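Local coordinates for N-acetylmuramoyl-L-alanine amidase (Mycolicibacterium smegmatis, PDB 7AGM), which hydrolyses, as a zinc-dependent amidase, the amide bond that joins N-acetylmuramic acid to L-alanine in bacterial cell-wall peptidoglycan, at residues F12-H17 with D89-M94; F55-T60 with T74-G79; S97-A102 with A174-V179; R27-G32 with G85-E90; H119-S124 with N163-I168. All coordinates share one frame; numbering follows the deposited sequence.

Contact 1: F12-H17 with D89-M94; sequences FLDPGH and DERAAM. With ZN (zinc ion), chain C.
Arg-91 of helix 88-98 reaches Asp-14, Pro-15 and His-17, where parallel strand 10-15 of the mixed sheet in this Amidase_3 zinc amidase runs out into a metal-binding loop. Helix and strand segments run nearly antiparallel, 163° between their directions and 9.8 Å apart at closest approach. In the salt bridge, Arg-91 NH1 lies 2.7 Å from Asp-14 OD1 and uses the syn lone pair of that oxygen; carboxylate and guanidinium planes are turned 65° against each other. Asp-14 is fixed further by Ser-77 on OD1 and Ser-105 on OD2. Two carbonyls of the same segment add to the grip. NH1 also donates to Pro-15 O at 3.0 Å, with the oxygen in the guanidinium plane, while NH2 donates to His-17 O from well above the carbonyl plane. Pro-86 O takes NE, so every guanidinium nitrogen is engaged, which probably restricts rotation of the group. The apolar part lies further back: Phe-12 CG is anti to the backbone N (chi1 -174°), and the ring rim reaches Met-94, CZ to CB 3.7 Å, the two side chains crossing at about a right angle. Holding the backbone of His-17 probably helps to place its imidazole, whose ND1 donates to Glu-41 O. With Glu-52 and His-107 it binds the zinc, which also carries three waters; His-17 NE2 stands 2.1 Å from the metal.

Contact 2: F55-T60 with T74-G79; sequences FTWDTT and TAMSRG
The indole of Trp-57, on helix 52-69, meets Met-76, Arg-78 and Gly-79 where strand 73-76 gives way to a loop. Its CG is anti to the backbone N (chi1 172°), and the six-membered ring reaches past the helix to the other segment. Among the apolar contacts, Met-76 CE is the hub: the methyl sits 3.5 Å from Trp-57 CZ3 and 3.7 Å from Thr-60 CG2. The bend at chi3 (56°) turns CE into this position. Thr-60 spends its hydroxyl on its own helix, donating to Thr-56 O 2.7 Å away and presenting the methyl to Met-76. Backbone groups border the indole as well. Arg-78 O lies at the ring edge, near its plane, 3.4 Å from Trp-57 CZ3, and Gly-79 C comes to 3.3 Å from Trp-57 CH2. The polar part belongs to Arg-78. Trp-57 CE3 lies over one face of its guanidinium, 3.9 Å from NH1, the two planes 28° apart. At the guanidinium edge, Thr-56 OG1 is 3.1 Å from NH2. Firm partners lie around this pair: Thr-56 OG1 bonds to Gly-16 O, NH2 to His-53 O and NE to Pro-15 O, and Asp-81 forms a salt bridge with NH1. Helix 52-69 is thereby packed against the sheet, whose edge strand 73-76 pairs with strand 10-15; Thr-60 and Met-76 both rest on Pro-15 of that inner strand.

Contact 3: S97-A102 with A174-V179; sequences SLRPHA and AQFPSV
Phe-176 has CG anti to its carbonyl carbon (chi1 -59°), with the ring lying against Arg-99 and Pro-100, while Arg-99 leaves helix 88-98 with a positive phi. This backbone turn sets Arg-99 CA squarely over the aromatic ring, 3.6 Å from the centroid and 14° off the normal, a CH-pi contact. A second, off-centre CH-pi contact comes from Pro-100 CD, 3.8 Å from Phe-176 CG. The Arg-99 side chain wraps the rim instead: Arg-99 CB comes within 3.6 Å of Phe-176 CZ, and the chain bends at chi3; in the conformer described, one of two, the guanidinium plane is 81° from the ring, with Phe-176 CZ over one face. Further along, Pro-177 CG touches His-101 O at 3.5 Å. Across the backbones, Ala-102 CA makes a CA-H...O contact with Pro-177 O. No hydrogen bond links the segments. The link from helix 88-98 into strand 102-109 lies against the loop that enters the neighbouring strand 178-185, with Ala-102 and Pro-177 lying against helices 134-148 and 198-219.

Contact 4: R27-G32 with G85-E90; sequences RQVPTG and GPCVDE
The guanidinium of Arg-27 has two waters at its edge, in plane, and is linked through them to the carboxylate of Asp-89. One water accepts from NH2 and donates to Asp-89 OD1 at 3.0 Å; the other accepts from NH1 and donates to Asp-89 OD2 at 2.8 Å. Arg-27 NH2 also approaches Cys-87 SG obliquely, at 3.1 Å. Asp-89 CG sits between the backbone N and the carbonyl carbon (chi1 63°), and the carboxylate lies against carbon: Val-29 CB is 3.5 Å from Asp-89 OD1, and Pro-30 CD is equally near OD2. Val-29 CG2 also meets Val-88 CG2 at 3.7 Å. Cys-87 occupies the N-cap position of helix 88-98; its N donates to Glu-90 OE1 at 2.9 Å, reaching it on the anti side and out of the carboxylate plane. Strand 28-30, paired with 36-38 in a hairpin, is thus laid on the start of this helix, and the disulfide from Cys-87 to Cys-39, just after strand 36-38, joins hairpin region and helix covalently.

Contact 5: H119-S124 with N163-I168; sequences HVLYSS and NPRSDI
The side chain of Arg-165 crosses Leu-121 obliquely, from strand 162-165 to strand 119-123, two strands that run parallel at one edge of the six-stranded mixed sheet. From CB, the Arg-165 chain folds at chi2 (-77°) and again at chi3. Arg-165 CG touches Leu-121 CG and CD2, each at 3.9 Å. NE then donates to Asp-167 OD1 and NH2 to OD2, a side-on, two-nitrogen salt bridge using the syn lone pair of each oxygen. CZ and NH1 carry Leu-121 CD2 over one guanidinium face, while NH1 donates in plane to Asn-163 OD1 at 2.8 Å. That amide oxygen also lies at the edge of the His-119 ring, 3.3 Å from CD2. On the opposite face of the sheet, Pro-164 lies beside Tyr-122: its CA stands over the aromatic ring, 4.0 Å from the centroid, in a CH-pi contact. The strands themselves are joined by Arg-165 N to Tyr-122 O and Ser-124 N to Arg-165 O, both 2.9 Å, and by two weak bonds involving Asn-163. Ile-168, whose side chain is about 8 Å from the zinc, touches Leu-121 CD2 with CG1. A water finally links the two segments, 2.9 Å from His-119 NE2 and accepting from Arg-165 NH1.

The zinc site lies at contact 1, which supplies one of its three protein ligands. Contact 2, with its centre 9 Å away, backs the same loop: Thr-56 OG1 is 2.8 Å from Gly-16 O, and Arg-78 NE comes to 2.8 Å from His-17 O. Helix 88-98 threads three contacts in turn, contact 4 at its start, contact 1 along it and contact 3 at its end; contacts 3 and 4 are 17 Å apart between centres. Contact 3 meets contact 1 through Phe-12 N and Ala-102 O, 3.0 Å apart, and touches contact 5 where Val-179 packs on Val-120. Contacts 2 and 5, 20 Å apart between centres, involve the two outermost strands of the sheet.

Contact 1: F12-H17 with D89-M94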
# COMPACT_ATOMS: atom_id res chain seq x y z
N PHE A 12 -10.19 2.43 -2.06
CA PHE A 12 -10.06 1.47 -0.96
C PHE A 12 -8.63 1.54 -0.43
O PHE A 12 -7.67 1.40 -1.20
CB PHE A 12 -10.39 0.06 -1.43
CG PHE A 12 -10.40 -0.96 -0.32
CD1 PHE A 12 -11.52 -1.10 0.50
CD2 PHE A 12 -9.31 -1.78 -0.09
CE1 PHE A 12 -11.54 -2.04 1.52
CE2 PHE A 12 -9.33 -2.72 0.93
CZ PHE A 12 -10.45 -2.86 1.74
N LEU A 13 -8.50 1.76 0.88
CA LEU A 13 -7.21 1.91 1.55
C LEU A 13 -6.95 0.71 2.44
O LEU A 13 -7.81 0.31 3.23
CB LEU A 13 -7.20 3.19 2.40
CG LEU A 13 -7.32 4.50 1.61
CD1 LEU A 13 -7.56 5.66 2.56
CD2 LEU A 13 -6.08 4.73 0.74
N ASP A 14 -5.75 0.13 2.31
CA ASP A 14 -5.37 -1.07 3.05
C ASP A 14 -4.08 -0.84 3.82
O ASP A 14 -2.98 -1.04 3.29
CB ASP A 14 -5.24 -2.26 2.10
CG ASP A 14 -4.63 -3.48 2.77
OD1 ASP A 14 -4.95 -3.73 3.95
OD2 ASP A 14 -3.83 -4.18 2.11
N PRO A 15 -4.18 -0.45 5.09
CA PRO A 15 -2.96 -0.38 5.92
C PRO A 15 -2.50 -1.79 6.26
O PRO A 15 -3.21 -2.55 6.92
CB PRO A 15 -3.42 0.40 7.16
CG PRO A 15 -4.91 0.23 7.21
CD PRO A 15 -5.40 -0.07 5.81
N GLY A 16 -1.30 -2.13 5.78
CA GLY A 16 -0.84 -3.50 5.86
C GLY A 16 -0.76 -4.01 7.30
O GLY A 16 -0.45 -3.26 8.23
N HIS A 17 -1.07 -5.30 7.45
CA HIS A 17 -0.89 -6.09 8.67
C HIS A 17 -1.95 -5.77 9.72
O HIS A 17 -2.87 -4.99 9.44
CB HIS A 17 0.55 -5.99 9.19
CG HIS A 17 1.56 -6.25 8.12
ND1 HIS A 17 1.89 -7.52 7.71
CD2 HIS A 17 2.26 -5.40 7.34
CE1 HIS A 17 2.78 -7.44 6.73
NE2 HIS A 17 3.01 -6.17 6.48
N ASP A 89 -6.30 -12.55 1.39
CA ASP A 89 -7.33 -12.76 0.37
C ASP A 89 -8.59 -11.98 0.69
O ASP A 89 -9.23 -11.42 -0.22
CB ASP A 89 -7.61 -14.25 0.17
CG ASP A 89 -8.18 -14.93 1.41
OD1 ASP A 89 -7.88 -14.50 2.55
OD2 ASP A 89 -8.90 -15.94 1.24
N GLU A 90 -8.95 -11.89 1.98
CA GLU A 90 -10.12 -11.12 2.40
C GLU A 90 -9.96 -9.64 2.10
O GLU A 90 -10.93 -8.96 1.73
CB GLU A 90 -10.39 -11.36 3.89
CG GLU A 90 -10.79 -12.79 4.22
CD GLU A 90 -10.96 -13.07 5.72
OE1 GLU A 90 -10.29 -12.41 6.55
OE2 GLU A 90 -11.76 -13.96 6.07
N ARG A 91 -8.75 -9.09 2.26
CA ARG A 91 -8.54 -7.68 1.93
C ARG A 91 -8.76 -7.42 0.44
O ARG A 91 -9.32 -6.37 0.06
CB ARG A 91 -7.15 -7.23 2.38
CG ARG A 91 -6.96 -7.30 3.90
CD ARG A 91 -5.53 -7.02 4.30
NE ARG A 91 -5.36 -7.20 5.74
CZ ARG A 91 -4.83 -6.31 6.58
NH1 ARG A 91 -4.39 -5.14 6.14
NH2 ARG A 91 -4.73 -6.60 7.87
N ALA A 92 -8.36 -8.35 -0.43
CA ALA A 92 -8.68 -8.20 -1.85
C ALA A 92 -10.18 -8.32 -2.09
O ALA A 92 -10.75 -7.55 -2.87
CB ALA A 92 -7.90 -9.21 -2.70
N ALA A 93 -10.85 -9.26 -1.41
CA ALA A 93 -12.29 -9.41 -1.57
C ALA A 93 -13.05 -8.17 -1.12
O ALA A 93 -14.00 -7.73 -1.77
CB ALA A 93 -12.79 -10.65 -0.82
N MET A 94 -12.63 -7.57 0.00
CA MET A 94 -13.24 -6.32 0.46
C MET A 94 -13.07 -5.22 -0.58
O MET A 94 -14.02 -4.48 -0.87
CB MET A 94 -12.61 -5.89 1.78
CG MET A 94 -12.92 -6.79 2.94
SD MET A 94 -11.93 -6.32 4.38
CE MET A 94 -12.75 -4.80 4.87
ZN ZN C . 4.10 -5.24 4.92
O HOH W 1 5.60 -6.65 5.52
O HOH W 2 4.08 -7.10 3.70
O HOH W 3 5.89 -4.89 3.94

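Contact 2: F55-T60 with T74-G79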
# COMPACT_ATOMS: atom_id res chain seq x y z
N PHE A 55 2.90 2.03 11.76
CA PHE A 55 3.25 2.98 10.70
C PHE A 55 2.19 2.99 9.61
O PHE A 55 1.75 4.06 9.17
CB PHE A 55 4.60 2.63 10.08
CG PHE A 55 4.84 3.35 8.78
CD1 PHE A 55 5.16 4.70 8.76
CD2 PHE A 55 4.70 2.69 7.56
CE1 PHE A 55 5.35 5.38 7.57
CE2 PHE A 55 4.89 3.36 6.37
CZ PHE A 55 5.22 4.71 6.36
N THR A 56 1.78 1.81 9.13
CA THR A 56 0.82 1.78 8.03
C THR A 56 -0.53 2.32 8.48
O THR A 56 -1.21 3.02 7.72
CB THR A 56 0.67 0.37 7.48
OG1 THR A 56 0.05 -0.48 8.46
CG2 THR A 56 2.02 -0.22 7.04
N TRP A 57 -0.93 2.02 9.71
CA TRP A 57 -2.21 2.50 10.24
C TRP A 57 -2.25 4.02 10.27
O TRP A 57 -3.14 4.65 9.68
CB TRP A 57 -2.43 1.90 11.63
CG TRP A 57 -3.61 2.46 12.34
CD1 TRP A 57 -3.61 3.27 13.45
CD2 TRP A 57 -4.99 2.24 12.01
NE1 TRP A 57 -4.90 3.56 13.83
CE2 TRP A 57 -5.76 2.94 12.96
CE3 TRP A 57 -5.64 1.51 11.01
CZ2 TRP A 57 -7.15 2.94 12.93
CZ3 TRP A 57 -7.02 1.52 10.98
CH2 TRP A 57 -7.76 2.23 11.93
N ASP A 58 -1.28 4.64 10.95
CA ASP A 58 -1.33 6.09 11.10
C ASP A 58 -1.15 6.81 9.77
O ASP A 58 -1.85 7.79 9.49
CB ASP A 58 -0.30 6.55 12.13
CG ASP A 58 -0.46 8.01 12.46
OD1 ASP A 58 -1.44 8.35 13.16
OD2 ASP A 58 0.38 8.82 12.01
N THR A 59 -0.26 6.30 8.91
CA THR A 59 -0.08 6.91 7.60
C THR A 59 -1.37 6.82 6.78
O THR A 59 -1.77 7.79 6.12
CB THR A 59 1.08 6.23 6.86
OG1 THR A 59 2.27 6.36 7.64
CG2 THR A 59 1.32 6.87 5.50
N THR A 60 -2.07 5.68 6.87
CA THR A 60 -3.31 5.52 6.11
C THR A 60 -4.40 6.46 6.62
O THR A 60 -5.17 7.00 5.82
CB THR A 60 -3.76 4.06 6.10
OG1 THR A 60 -2.74 3.23 5.51
CG2 THR A 60 -5.04 3.91 5.27
N THR A 74 -13.92 6.96 0.63
CA THR A 74 -12.94 5.98 1.07
C THR A 74 -13.59 4.88 1.89
O THR A 74 -14.65 5.06 2.51
CB THR A 74 -11.78 6.60 1.89
OG1 THR A 74 -12.30 7.20 3.08
CG2 THR A 74 -11.03 7.66 1.07
N ALA A 75 -12.92 3.73 1.89
CA ALA A 75 -13.15 2.65 2.84
C ALA A 75 -11.81 2.06 3.20
O ALA A 75 -10.85 2.16 2.43
CB ALA A 75 -14.07 1.56 2.28
N MET A 76 -11.72 1.46 4.39
CA MET A 76 -10.48 0.88 4.87
C MET A 76 -10.62 -0.61 5.15
O MET A 76 -11.71 -1.11 5.46
CB MET A 76 -9.97 1.62 6.12
CG MET A 76 -9.51 3.04 5.82
SD MET A 76 -8.80 3.85 7.26
CE MET A 76 -7.51 2.69 7.70
N SER A 77 -9.51 -1.33 5.03
CA SER A 77 -9.51 -2.77 5.24
C SER A 77 -9.58 -3.16 6.72
O SER A 77 -9.95 -4.29 7.02
CB SER A 77 -8.26 -3.39 4.63
OG SER A 77 -7.11 -2.89 5.28
N ARG A 78 -9.22 -2.25 7.63
CA ARG A 78 -9.31 -2.53 9.05
C ARG A 78 -9.64 -1.24 9.77
O ARG A 78 -9.44 -0.14 9.24
CB ARG A 78 -8.02 -3.16 9.60
CG ARG A 78 -6.77 -2.32 9.43
CD ARG A 78 -5.61 -3.06 10.07
NE ARG A 78 -4.26 -2.60 9.74
CZ ARG A 78 -3.41 -2.05 10.61
NH1 ARG A 78 -3.78 -1.82 11.87
NH2 ARG A 78 -2.18 -1.74 10.21
N GLY A 79 -10.14 -1.39 11.00
CA GLY A 79 -10.69 -0.27 11.73
C GLY A 79 -10.00 0.06 13.04
O GLY A 79 -10.47 0.92 13.78

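Contact 3: S97-A102 with A174-V179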
# COMPACT_ATOMS: atom_id res chain seq x y z
N SER A 97 -15.39 -5.98 -3.61
CA SER A 97 -16.81 -5.76 -3.31
C SER A 97 -17.20 -4.30 -3.49
O SER A 97 -18.38 -3.99 -3.73
CB SER A 97 -17.12 -6.17 -1.87
OG SER A 97 -16.90 -7.55 -1.67
N LEU A 98 -16.25 -3.39 -3.36
CA LEU A 98 -16.52 -1.97 -3.47
C LEU A 98 -16.42 -1.46 -4.91
O LEU A 98 -16.84 -0.33 -5.17
CB LEU A 98 -15.55 -1.21 -2.56
CG LEU A 98 -15.78 0.26 -2.30
CD1 LEU A 98 -17.19 0.51 -1.76
CD2 LEU A 98 -14.73 0.76 -1.31
N ARG A 99 -15.91 -2.28 -5.83
CA ARG A 99 -15.68 -1.90 -7.23
C ARG A 99 -15.06 -0.50 -7.29
O ARG A 99 -15.61 0.40 -7.95
CB ARG A 99 -16.97 -1.98 -8.05
CG ARG A 99 -17.79 -3.24 -7.80
CD ARG A 99 -18.98 -3.32 -8.74
NE ARG A 99 -18.50 -3.51 -10.10
CZ ARG A 99 -18.36 -4.69 -10.70
NH1 ARG A 99 -18.70 -5.81 -10.07
NH2 ARG A 99 -17.88 -4.75 -11.93
N PRO A 100 -13.94 -0.28 -6.61
CA PRO A 100 -13.40 1.08 -6.48
C PRO A 100 -12.70 1.53 -7.75
O PRO A 100 -12.38 0.75 -8.65
CB PRO A 100 -12.39 0.92 -5.35
CG PRO A 100 -11.90 -0.47 -5.49
CD PRO A 100 -13.07 -1.28 -5.98
N HIS A 101 -12.44 2.84 -7.79
CA HIS A 101 -11.62 3.40 -8.86
C HIS A 101 -10.13 3.23 -8.60
O HIS A 101 -9.34 3.25 -9.55
CB HIS A 101 -11.96 4.88 -9.05
CG HIS A 101 -13.38 5.10 -9.42
ND1 HIS A 101 -14.35 5.42 -8.49
CD2 HIS A 101 -14.02 4.98 -10.60
CE1 HIS A 101 -15.52 5.52 -9.10
NE2 HIS A 101 -15.34 5.26 -10.38
N ALA A 102 -9.72 3.08 -7.34
CA ALA A 102 -8.32 2.87 -7.01
C ALA A 102 -8.23 2.14 -5.69
O ALA A 102 -9.04 2.37 -4.79
CB ALA A 102 -7.56 4.20 -6.90
N ALA A 174 -6.89 -8.54 -7.10
CA ALA A 174 -7.64 -7.32 -7.38
C ALA A 174 -8.19 -7.33 -8.80
O ALA A 174 -7.50 -7.72 -9.75
CB ALA A 174 -6.75 -6.09 -7.20
N GLN A 175 -9.43 -6.86 -8.94
CA GLN A 175 -10.11 -6.75 -10.22
C GLN A 175 -10.34 -5.29 -10.62
O GLN A 175 -11.05 -5.03 -11.61
CB GLN A 175 -11.42 -7.54 -10.19
CG GLN A 175 -11.22 -9.01 -9.84
CD GLN A 175 -12.53 -9.76 -9.70
OE1 GLN A 175 -13.59 -9.24 -10.03
NE2 GLN A 175 -12.46 -10.99 -9.22
N PHE A 176 -9.74 -4.36 -9.89
CA PHE A 176 -9.84 -2.92 -10.08
C PHE A 176 -8.44 -2.36 -9.86
O PHE A 176 -7.57 -3.07 -9.34
CB PHE A 176 -10.85 -2.34 -9.07
CG PHE A 176 -12.21 -2.95 -9.25
CD1 PHE A 176 -12.56 -4.12 -8.59
CD2 PHE A 176 -13.08 -2.42 -10.18
CE1 PHE A 176 -13.78 -4.72 -8.83
CE2 PHE A 176 -14.31 -3.02 -10.42
CZ PHE A 176 -14.66 -4.16 -9.74
N PRO A 177 -8.17 -1.13 -10.30
CA PRO A 177 -6.78 -0.64 -10.28
C PRO A 177 -6.21 -0.67 -8.86
O PRO A 177 -6.86 -0.23 -7.91
CB PRO A 177 -6.92 0.80 -10.80
CG PRO A 177 -8.13 0.75 -11.66
CD PRO A 177 -9.07 -0.19 -10.97
N SER A 178 -4.99 -1.19 -8.73
CA SER A 178 -4.45 -1.50 -7.41
C SER A 178 -2.93 -1.47 -7.42
O SER A 178 -2.31 -2.04 -8.33
CB SER A 178 -4.96 -2.87 -6.95
OG SER A 178 -4.55 -3.16 -5.62
N VAL A 179 -2.35 -0.80 -6.43
CA VAL A 179 -0.90 -0.78 -6.24
C VAL A 179 -0.62 -0.94 -4.76
O VAL A 179 -1.48 -0.70 -3.91
CB VAL A 179 -0.22 0.51 -6.78
CG1 VAL A 179 -0.46 0.66 -8.30
CG2 VAL A 179 -0.69 1.74 -5.99

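Contact 4: R27-G32 with G85-E90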
# COMPACT_ATOMS: atom_id res chain seq x y z
N ARG A 27 -3.24 -19.84 8.89
CA ARG A 27 -4.12 -20.57 7.99
C ARG A 27 -3.86 -20.18 6.54
O ARG A 27 -3.58 -19.01 6.23
CB ARG A 27 -5.58 -20.28 8.34
CG ARG A 27 -6.58 -21.02 7.48
CD ARG A 27 -8.01 -20.68 7.86
NE ARG A 27 -8.27 -19.24 7.78
CZ ARG A 27 -8.68 -18.62 6.68
NH1 ARG A 27 -8.86 -19.30 5.55
NH2 ARG A 27 -8.89 -17.31 6.69
N GLN A 28 -3.95 -21.16 5.64
CA GLN A 28 -3.60 -20.94 4.24
C GLN A 28 -4.78 -20.36 3.46
O GLN A 28 -5.92 -20.80 3.61
CB GLN A 28 -3.18 -22.27 3.60
CG GLN A 28 -1.89 -22.82 4.17
CD GLN A 28 -0.71 -21.88 3.98
OE1 GLN A 28 -0.22 -21.69 2.86
NE2 GLN A 28 -0.25 -21.28 5.07
N VAL A 29 -4.48 -19.35 2.64
CA VAL A 29 -5.49 -18.68 1.82
C VAL A 29 -4.98 -18.61 0.39
O VAL A 29 -3.76 -18.62 0.17
CB VAL A 29 -5.84 -17.29 2.38
CG1 VAL A 29 -6.27 -17.38 3.85
CG2 VAL A 29 -4.68 -16.33 2.21
N PRO A 30 -5.85 -18.54 -0.62
CA PRO A 30 -5.37 -18.55 -2.00
C PRO A 30 -4.59 -17.30 -2.36
O PRO A 30 -4.86 -16.20 -1.87
CB PRO A 30 -6.67 -18.64 -2.82
CG PRO A 30 -7.72 -18.10 -1.92
CD PRO A 30 -7.32 -18.50 -0.54
N THR A 31 -3.62 -17.48 -3.25
CA THR A 31 -2.77 -16.39 -3.73
C THR A 31 -3.29 -15.76 -5.02
O THR A 31 -2.84 -14.66 -5.37
CB THR A 31 -1.37 -16.92 -4.04
OG1 THR A 31 -1.45 -17.87 -5.11
CG2 THR A 31 -0.77 -17.57 -2.82
N GLY A 32 -4.17 -16.45 -5.74
CA GLY A 32 -4.62 -16.00 -7.04
C GLY A 32 -3.86 -16.58 -8.21
O GLY A 32 -4.26 -16.37 -9.36
N GLY A 85 -6.95 -8.36 12.12
CA GLY A 85 -7.48 -7.81 10.89
C GLY A 85 -7.63 -8.91 9.85
O GLY A 85 -7.27 -10.06 10.09
N PRO A 86 -8.17 -8.57 8.68
CA PRO A 86 -8.54 -9.61 7.71
C PRO A 86 -7.33 -10.24 7.04
O PRO A 86 -6.26 -9.64 6.93
CB PRO A 86 -9.38 -8.85 6.68
CG PRO A 86 -9.78 -7.56 7.34
CD PRO A 86 -8.64 -7.24 8.26
N CYS A 87 -7.53 -11.47 6.57
CA CYS A 87 -6.51 -12.17 5.79
C CYS A 87 -6.25 -11.46 4.46
O CYS A 87 -7.05 -10.65 3.98
CB CYS A 87 -6.96 -13.60 5.48
SG CYS A 87 -7.30 -14.61 6.94
N VAL A 88 -5.12 -11.81 3.83
CA VAL A 88 -4.71 -11.13 2.61
C VAL A 88 -5.69 -11.36 1.47
O VAL A 88 -5.91 -10.46 0.65
CB VAL A 88 -3.25 -11.48 2.22
CG1 VAL A 88 -2.26 -10.90 3.23
CG2 VAL A 88 -3.08 -12.98 2.09
N ASP A 89 -6.30 -12.55 1.39
CA ASP A 89 -7.33 -12.76 0.37
C ASP A 89 -8.59 -11.98 0.69
O ASP A 89 -9.23 -11.42 -0.22
CB ASP A 89 -7.61 -14.25 0.17
CG ASP A 89 -8.18 -14.93 1.41
OD1 ASP A 89 -7.88 -14.50 2.55
OD2 ASP A 89 -8.90 -15.94 1.24
N GLU A 90 -8.95 -11.89 1.98
CA GLU A 90 -10.12 -11.12 2.40
C GLU A 90 -9.96 -9.64 2.10
O GLU A 90 -10.93 -8.96 1.73
CB GLU A 90 -10.39 -11.36 3.89
CG GLU A 90 -10.79 -12.79 4.22
CD GLU A 90 -10.96 -13.07 5.72
OE1 GLU A 90 -10.29 -12.41 6.55
OE2 GLU A 90 -11.76 -13.96 6.07
O HOH W 4 -9.74 -15.94 4.46
O HOH W 5 -9.76 -18.22 2.62

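Contact 5: H119-S124 with N163-I168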
# COMPACT_ATOMS: atom_id res chain seq x y z
N HIS A 119 9.35 1.68 -2.90
CA HIS A 119 9.05 0.98 -4.14
C HIS A 119 7.56 0.70 -4.24
O HIS A 119 6.87 0.52 -3.23
CB HIS A 119 9.98 -0.24 -4.43
CG HIS A 119 9.90 -1.35 -3.44
ND1 HIS A 119 10.31 -1.22 -2.12
CD2 HIS A 119 9.53 -2.65 -3.58
CE1 HIS A 119 10.15 -2.37 -1.50
NE2 HIS A 119 9.68 -3.26 -2.36
N VAL A 120 7.06 0.74 -5.48
CA VAL A 120 5.64 0.57 -5.78
C VAL A 120 5.48 -0.76 -6.49
O VAL A 120 6.04 -0.97 -7.58
CB VAL A 120 5.08 1.72 -6.63
CG1 VAL A 120 3.59 1.50 -6.92
CG2 VAL A 120 5.30 3.07 -5.93
N LEU A 121 4.72 -1.66 -5.88
CA LEU A 121 4.49 -3.00 -6.41
C LEU A 121 3.19 -3.04 -7.19
O LEU A 121 2.19 -2.41 -6.82
CB LEU A 121 4.40 -4.03 -5.28
CG LEU A 121 5.65 -4.37 -4.46
CD1 LEU A 121 6.20 -3.19 -3.65
CD2 LEU A 121 5.34 -5.55 -3.55
N TYR A 122 3.19 -3.82 -8.27
CA TYR A 122 1.98 -4.04 -9.04
C TYR A 122 1.99 -5.46 -9.60
O TYR A 122 3.05 -6.04 -9.83
CB TYR A 122 1.81 -2.99 -10.15
CG TYR A 122 2.93 -2.96 -11.17
CD1 TYR A 122 4.11 -2.27 -10.91
CD2 TYR A 122 2.81 -3.62 -12.40
CE1 TYR A 122 5.14 -2.24 -11.85
CE2 TYR A 122 3.81 -3.59 -13.33
CZ TYR A 122 4.98 -2.91 -13.06
OH TYR A 122 5.96 -2.91 -14.03
N SER A 123 0.80 -6.00 -9.81
CA SER A 123 0.67 -7.38 -10.26
C SER A 123 1.25 -7.56 -11.66
O SER A 123 0.87 -6.86 -12.60
CB SER A 123 -0.80 -7.80 -10.27
OG SER A 123 -0.91 -9.16 -10.67
N SER A 124 2.15 -8.52 -11.78
CA SER A 124 2.75 -8.86 -13.06
C SER A 124 3.26 -10.29 -12.99
O SER A 124 3.91 -10.66 -12.01
CB SER A 124 3.89 -7.89 -13.39
OG SER A 124 4.46 -8.20 -14.65
N ASN A 163 8.24 -2.09 -9.11
CA ASN A 163 8.53 -3.47 -8.71
C ASN A 163 7.39 -4.37 -9.15
O ASN A 163 6.45 -4.65 -8.38
CB ASN A 163 8.75 -3.52 -7.19
CG ASN A 163 9.29 -4.86 -6.70
OD1 ASN A 163 8.98 -5.27 -5.58
ND2 ASN A 163 10.10 -5.53 -7.51
N PRO A 164 7.41 -4.84 -10.40
CA PRO A 164 6.42 -5.84 -10.82
C PRO A 164 6.59 -7.12 -10.00
O PRO A 164 7.70 -7.60 -9.80
CB PRO A 164 6.75 -6.07 -12.30
CG PRO A 164 8.18 -5.62 -12.46
CD PRO A 164 8.36 -4.50 -11.47
N ARG A 165 5.47 -7.65 -9.52
CA ARG A 165 5.50 -8.78 -8.60
C ARG A 165 4.33 -9.72 -8.86
O ARG A 165 3.23 -9.28 -9.20
CB ARG A 165 5.40 -8.29 -7.15
CG ARG A 165 6.60 -7.47 -6.69
CD ARG A 165 7.78 -8.38 -6.37
NE ARG A 165 7.56 -9.09 -5.13
CZ ARG A 165 7.91 -8.62 -3.93
NH1 ARG A 165 8.50 -7.44 -3.83
NH2 ARG A 165 7.67 -9.34 -2.84
N SER A 166 4.59 -11.02 -8.68
CA SER A 166 3.57 -12.04 -8.86
C SER A 166 3.15 -12.71 -7.55
O SER A 166 2.22 -13.53 -7.56
CB SER A 166 4.03 -13.12 -9.86
OG SER A 166 5.12 -13.88 -9.35
N ASP A 167 3.80 -12.38 -6.43
CA ASP A 167 3.63 -13.13 -5.20
C ASP A 167 2.76 -12.44 -4.15
O ASP A 167 2.65 -12.96 -3.04
CB ASP A 167 5.00 -13.45 -4.58
CG ASP A 167 5.81 -12.20 -4.25
OD1 ASP A 167 5.86 -11.28 -5.09
OD2 ASP A 167 6.41 -12.14 -3.16
N ILE A 168 2.13 -11.31 -4.48
CA ILE A 168 1.31 -10.56 -3.51
C ILE A 168 -0.15 -10.90 -3.77
O ILE A 168 -0.72 -10.52 -4.80
CB ILE A 168 1.54 -9.04 -3.62
CG1 ILE A 168 3.03 -8.68 -3.52
CG2 ILE A 168 0.70 -8.30 -2.56
CD1 ILE A 168 3.71 -9.17 -2.26
O HOH W 6 9.15 -5.90 -1.33